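Local coordinates for protein phenol hydroxylase component phN (Pseudomonas stutzeri, PDB 3U52) that probably serves as the diiron-containing subunit of a multicomponent phenol hydroxylase, in which two iron ions would activate dioxygen to hydroxylate aromatic substrates, at residues P163-R168 with Y475-G480; V169-V174 with Q344-H349. All blocks are in the same frame, centred on the assembly; numbering follows the deposited sequence.

Contact 1 (P163-R168 with Y475-G480)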
# COMPACT_ATOMS: atom_id res chain seq x y z
N PRO A 163 -10.07 -8.64 -24.30
CA PRO A 163 -10.54 -10.01 -24.55
C PRO A 163 -11.34 -10.16 -25.88
O PRO A 163 -11.22 -11.17 -26.58
CB PRO A 163 -11.43 -10.30 -23.34
CG PRO A 163 -11.02 -9.30 -22.31
CD PRO A 163 -10.57 -8.09 -23.01
N HIS A 164 -12.14 -9.17 -26.23
CA HIS A 164 -12.88 -9.14 -27.51
C HIS A 164 -11.93 -9.14 -28.72
O HIS A 164 -12.07 -9.93 -29.65
CB HIS A 164 -13.83 -7.93 -27.55
CG HIS A 164 -14.51 -7.73 -28.87
ND1 HIS A 164 -15.77 -8.24 -29.14
CD2 HIS A 164 -14.08 -7.15 -30.02
CE1 HIS A 164 -16.09 -7.96 -30.39
NE2 HIS A 164 -15.10 -7.28 -30.95
N MET A 165 -10.92 -8.29 -28.66
CA MET A 165 -9.94 -8.22 -29.73
C MET A 165 -9.06 -9.46 -29.77
O MET A 165 -8.75 -9.96 -30.88
CB MET A 165 -9.08 -6.97 -29.53
CG MET A 165 -9.87 -5.73 -29.75
SD MET A 165 -8.80 -4.33 -29.69
CE MET A 165 -9.95 -2.91 -29.80
N HIS A 166 -8.75 -10.04 -28.61
CA HIS A 166 -7.87 -11.26 -28.56
C HIS A 166 -8.41 -12.42 -29.39
O HIS A 166 -7.66 -13.19 -29.96
CB HIS A 166 -7.71 -11.76 -27.10
CG HIS A 166 -6.72 -12.87 -26.92
ND1 HIS A 166 -5.36 -12.66 -26.83
CD2 HIS A 166 -6.90 -14.21 -26.73
CE1 HIS A 166 -4.74 -13.82 -26.62
NE2 HIS A 166 -5.65 -14.78 -26.54
N ASP A 167 -9.75 -12.55 -29.42
CA ASP A 167 -10.43 -13.62 -30.19
C ASP A 167 -10.55 -13.34 -31.71
O ASP A 167 -10.84 -14.26 -32.48
CB ASP A 167 -11.84 -13.91 -29.64
CG ASP A 167 -11.84 -14.69 -28.30
OD1 ASP A 167 -10.80 -15.18 -27.85
OD2 ASP A 167 -12.93 -14.86 -27.69
N ARG A 168 -10.35 -12.08 -32.12
CA ARG A 168 -10.71 -11.65 -33.48
C ARG A 168 -9.57 -11.06 -34.27
O ARG A 168 -9.39 -11.42 -35.43
CB ARG A 168 -11.88 -10.65 -33.46
CG ARG A 168 -13.16 -11.26 -32.87
CD ARG A 168 -14.27 -10.25 -32.65
NE ARG A 168 -15.47 -10.91 -32.11
CZ ARG A 168 -15.59 -11.44 -30.88
NH1 ARG A 168 -14.60 -11.40 -29.99
NH2 ARG A 168 -16.73 -12.03 -30.54
N TYR A 475 -13.67 -5.85 -35.12
CA TYR A 475 -12.57 -5.71 -34.17
C TYR A 475 -12.86 -4.78 -33.02
O TYR A 475 -12.17 -4.87 -31.98
CB TYR A 475 -11.27 -5.24 -34.88
CG TYR A 475 -10.66 -6.24 -35.83
CD1 TYR A 475 -11.16 -7.52 -35.94
CD2 TYR A 475 -9.56 -5.90 -36.59
CE1 TYR A 475 -10.58 -8.45 -36.81
CE2 TYR A 475 -8.97 -6.80 -37.42
CZ TYR A 475 -9.46 -8.04 -37.55
OH TYR A 475 -8.76 -8.87 -38.40
N HIS A 476 -13.84 -3.88 -33.21
CA HIS A 476 -14.12 -2.78 -32.28
C HIS A 476 -12.95 -1.86 -32.14
O HIS A 476 -12.79 -1.26 -31.10
CB HIS A 476 -14.45 -3.31 -30.87
CG HIS A 476 -15.78 -3.99 -30.77
ND1 HIS A 476 -16.32 -4.39 -29.56
CD2 HIS A 476 -16.67 -4.37 -31.71
CE1 HIS A 476 -17.49 -4.97 -29.77
NE2 HIS A 476 -17.71 -4.99 -31.07
N ILE A 477 -12.09 -1.78 -33.16
CA ILE A 477 -11.05 -0.75 -33.22
C ILE A 477 -11.69 0.57 -33.69
O ILE A 477 -12.32 0.63 -34.75
CB ILE A 477 -9.82 -1.24 -34.07
CG1 ILE A 477 -9.03 -2.30 -33.24
CG2 ILE A 477 -8.95 -0.07 -34.54
CD1 ILE A 477 -8.17 -3.24 -34.03
N ASN A 478 -11.59 1.61 -32.88
CA ASN A 478 -12.22 2.86 -33.29
C ASN A 478 -11.30 3.55 -34.25
O ASN A 478 -10.28 4.08 -33.83
CB ASN A 478 -12.51 3.77 -32.11
CG ASN A 478 -13.53 3.16 -31.16
OD1 ASN A 478 -13.34 3.17 -29.94
ND2 ASN A 478 -14.58 2.59 -31.71
N ILE A 479 -11.66 3.55 -35.52
CA ILE A 479 -10.85 4.18 -36.55
C ILE A 479 -10.60 5.67 -36.30
O ILE A 479 -11.54 6.45 -36.11
CB ILE A 479 -11.43 3.96 -37.93
CG1 ILE A 479 -11.57 2.46 -38.21
CG2 ILE A 479 -10.57 4.70 -38.99
CD1 ILE A 479 -12.58 2.10 -39.31
N GLY A 480 -9.33 6.06 -36.36
CA GLY A 480 -8.91 7.42 -36.04
C GLY A 480 -8.56 7.65 -34.58
O GLY A 480 -7.97 8.68 -34.23
O HOH W 1 -9.85 -11.33 -38.51
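Where the short helix 162-166 meets the turn that ends helix 467-474, the contact is built on a face-to-face stack of two imidazoles, H164 and H476. The ring centroids lie 3.6 Å apart and the planes are only 13° from parallel, with H164 NE2 set over the centre of the H476 ring. H164 reaches across because its CG stands anti to the backbone N (chi1 174°). The opposite face of its ring carries the guanidinium of R168, offset toward the rim, so the imidazole is layered between two flat groups. R168 is held there by NH1, which donates in the guanidinium plane to a lone pair of H164 O at 2.9 Å. Histidine suits both stacked positions, since each ring offers a flat face and a nitrogen for an outside partner: H164 NE2 is hydrogen-bonded to Y474 O, and H476 ND1 to D161 OD1. Replacing H164 with an alanine would remove the ring, and would probably leave H476 without its stacking partner, the R168 guanidinium without the surface it packs on and Y474 O without this bond. Deeper in, the unbranched, extended chain of M165 slides past the backbone of Y475, its CG 3.3 Å from Y475 O, and its terminal CE meets I477 CG1 at 3.6 Å. At the other end, a water bridges R168 O (3.1 Å) and Y475 OH (2.7 Å); Y475 also lines a xenon pocket with A345 and I457. H476, with positive phi, turns the chain out of helix 467-474. That helix backs Y475 and I477, while H166 packs on helices 105-121 and 173-184.

Contact 2 (V169-V174 with Q344-H349). With XE (xenon), chain R.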
# COMPACT_ATOMS: atom_id res chain seq x y z
N VAL A 169 -8.84 -10.14 -33.66
CA VAL A 169 -7.84 -9.34 -34.36
C VAL A 169 -6.69 -10.16 -34.93
O VAL A 169 -6.14 -11.02 -34.27
CB VAL A 169 -7.26 -8.20 -33.46
CG1 VAL A 169 -6.16 -7.46 -34.18
CG2 VAL A 169 -8.36 -7.20 -33.07
N TRP A 170 -6.32 -9.82 -36.17
CA TRP A 170 -5.35 -10.59 -36.92
C TRP A 170 -4.11 -10.96 -36.10
O TRP A 170 -3.83 -12.15 -35.93
CB TRP A 170 -5.03 -9.91 -38.30
CG TRP A 170 -4.29 -8.59 -38.19
CD1 TRP A 170 -4.83 -7.34 -37.95
CD2 TRP A 170 -2.86 -8.40 -38.32
NE1 TRP A 170 -3.82 -6.39 -37.88
CE2 TRP A 170 -2.61 -7.00 -38.11
CE3 TRP A 170 -1.77 -9.27 -38.55
CZ2 TRP A 170 -1.28 -6.47 -38.15
CZ3 TRP A 170 -0.45 -8.71 -38.60
CH2 TRP A 170 -0.23 -7.34 -38.42
N TYR A 171 -3.39 -9.99 -35.55
CA TYR A 171 -2.08 -10.27 -34.94
C TYR A 171 -2.18 -10.99 -33.55
O TYR A 171 -1.27 -11.66 -33.09
CB TYR A 171 -1.26 -8.96 -34.86
CG TYR A 171 -1.67 -8.04 -33.70
CD1 TYR A 171 -1.06 -8.20 -32.46
CD2 TYR A 171 -2.63 -7.05 -33.85
CE1 TYR A 171 -1.40 -7.43 -31.39
CE2 TYR A 171 -3.00 -6.25 -32.77
CZ TYR A 171 -2.36 -6.47 -31.53
OH TYR A 171 -2.62 -5.77 -30.36
N LEU A 172 -3.32 -10.82 -32.89
CA LEU A 172 -3.62 -11.53 -31.63
C LEU A 172 -3.96 -13.01 -31.82
O LEU A 172 -3.97 -13.77 -30.84
CB LEU A 172 -4.78 -10.82 -30.88
CG LEU A 172 -4.39 -9.36 -30.55
CD1 LEU A 172 -5.58 -8.57 -30.00
CD2 LEU A 172 -3.26 -9.40 -29.51
N SER A 173 -4.20 -13.46 -33.05
CA SER A 173 -4.26 -14.91 -33.28
C SER A 173 -2.92 -15.65 -33.02
O SER A 173 -2.92 -16.86 -32.82
CB SER A 173 -4.81 -15.27 -34.67
OG SER A 173 -3.73 -15.20 -35.65
N VAL A 174 -1.78 -14.93 -33.06
CA VAL A 174 -0.46 -15.46 -32.67
C VAL A 174 -0.43 -15.95 -31.22
O VAL A 174 -0.23 -17.16 -30.98
CB VAL A 174 0.67 -14.45 -32.98
CG1 VAL A 174 2.00 -15.04 -32.75
CG2 VAL A 174 0.54 -13.90 -34.44
N GLN A 344 -3.08 0.53 -39.58
CA GLN A 344 -4.48 0.94 -39.83
C GLN A 344 -5.45 -0.13 -39.26
O GLN A 344 -6.65 0.12 -39.07
CB GLN A 344 -4.76 1.27 -41.33
CG GLN A 344 -4.99 0.07 -42.29
CD GLN A 344 -3.70 -0.46 -42.86
OE1 GLN A 344 -3.64 -0.95 -43.99
NE2 GLN A 344 -2.65 -0.34 -42.11
N ALA A 345 -4.91 -1.32 -38.99
CA ALA A 345 -5.73 -2.45 -38.57
C ALA A 345 -5.29 -3.07 -37.25
O ALA A 345 -5.52 -4.25 -37.03
CB ALA A 345 -5.72 -3.51 -39.63
N THR A 346 -4.65 -2.28 -36.39
CA THR A 346 -4.23 -2.70 -35.04
C THR A 346 -4.79 -1.69 -34.00
O THR A 346 -5.20 -0.59 -34.35
CB THR A 346 -2.67 -2.74 -34.89
OG1 THR A 346 -2.17 -1.40 -35.09
CG2 THR A 346 -2.01 -3.67 -35.94
N ASN A 347 -4.78 -2.07 -32.72
CA ASN A 347 -5.32 -1.27 -31.64
C ASN A 347 -4.19 -0.52 -30.92
O ASN A 347 -4.36 -0.09 -29.78
CB ASN A 347 -6.06 -2.18 -30.63
CG ASN A 347 -5.14 -3.21 -29.98
OD1 ASN A 347 -4.44 -3.97 -30.66
ND2 ASN A 347 -5.16 -3.27 -28.63
N PHE A 348 -3.03 -0.41 -31.57
CA PHE A 348 -1.92 0.41 -31.10
C PHE A 348 -1.28 1.18 -32.26
O PHE A 348 -1.44 0.83 -33.43
CB PHE A 348 -0.87 -0.36 -30.26
CG PHE A 348 -0.14 -1.46 -31.01
CD1 PHE A 348 0.97 -1.17 -31.80
CD2 PHE A 348 -0.59 -2.76 -30.97
CE1 PHE A 348 1.66 -2.21 -32.51
CE2 PHE A 348 0.05 -3.80 -31.66
CZ PHE A 348 1.18 -3.54 -32.43
N HIS A 349 -0.57 2.23 -31.90
CA HIS A 349 0.15 3.08 -32.87
C HIS A 349 1.58 2.63 -33.16
O HIS A 349 2.20 1.93 -32.35
CB HIS A 349 0.24 4.52 -32.33
CG HIS A 349 -1.09 5.08 -31.90
ND1 HIS A 349 -2.16 5.16 -32.74
CD2 HIS A 349 -1.51 5.57 -30.71
CE1 HIS A 349 -3.19 5.70 -32.10
NE2 HIS A 349 -2.82 5.95 -30.86
XE XE R . -3.25 -7.12 -41.74
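Y171 and F348 meet as an offset edge-to-face pair, the edge of F348 directed at the face of Y171, with planes at 84° and centroids 5.5 Å apart. The tyrosine hydroxyl continues past this contact to N347, donating in the carbonyl plane to a lone pair of OD1 at 2.6 Å. Phenol ring and amide are nearly coplanar. Tyrosine suits the place because its ring fills a buried apolar site while its OH finds an acceptor; asparagine supplies that acceptor and uses ND2 to reach G158 O. With CG between the backbone N and the carbonyl carbon (chi1 68°), W170 swings its indole so that one face lies against Y171 CB. The indole edge faces A345: NE1 donates to A345 O at 2.9 Å, the acceptor close to the ring plane but the donor well above the carbonyl plane, and the N-H...O angle of 135° makes a bent bond. T346 packs against both rings from one side, its CG2 3.6 Å from W170 CZ2 and 4.0 Å from Y171 CD2. Its other branch, OG1, donates to F348 O at 2.9 Å, helping to shape the loop that presents F348. F339 adds its ring to those of W170, Y171 and F348, making an aromatic cluster. On the indole face opposite Y171, xenon sits over the centre, 3.7 Å from W170 CD2. Here W170 forms one wall of an apolar gas-binding pocket completed by Y342 and P396, a site distinct from the diiron centre.

In the fold
From the N terminus, the chain passes through the long helices that supply the first iron ligands and reaches helix 162-166, where contact 1 begins. The first segment of contact 2 follows at once, leading into helix 173-184. A largely helical excursion then runs to 344-349, after helix 331-342, where contact 2 closes its loop. The chain goes on through the zinc-bearing region and helix 467-474 before 475-480 closes the wider loop of contact 1, within which contact 2 is nested. The centres of the two contacts are about 8 Å apart, and M165 against N347 and I477 against T346 join them. Together they tie the 163-174 connection to two later loops of the chain.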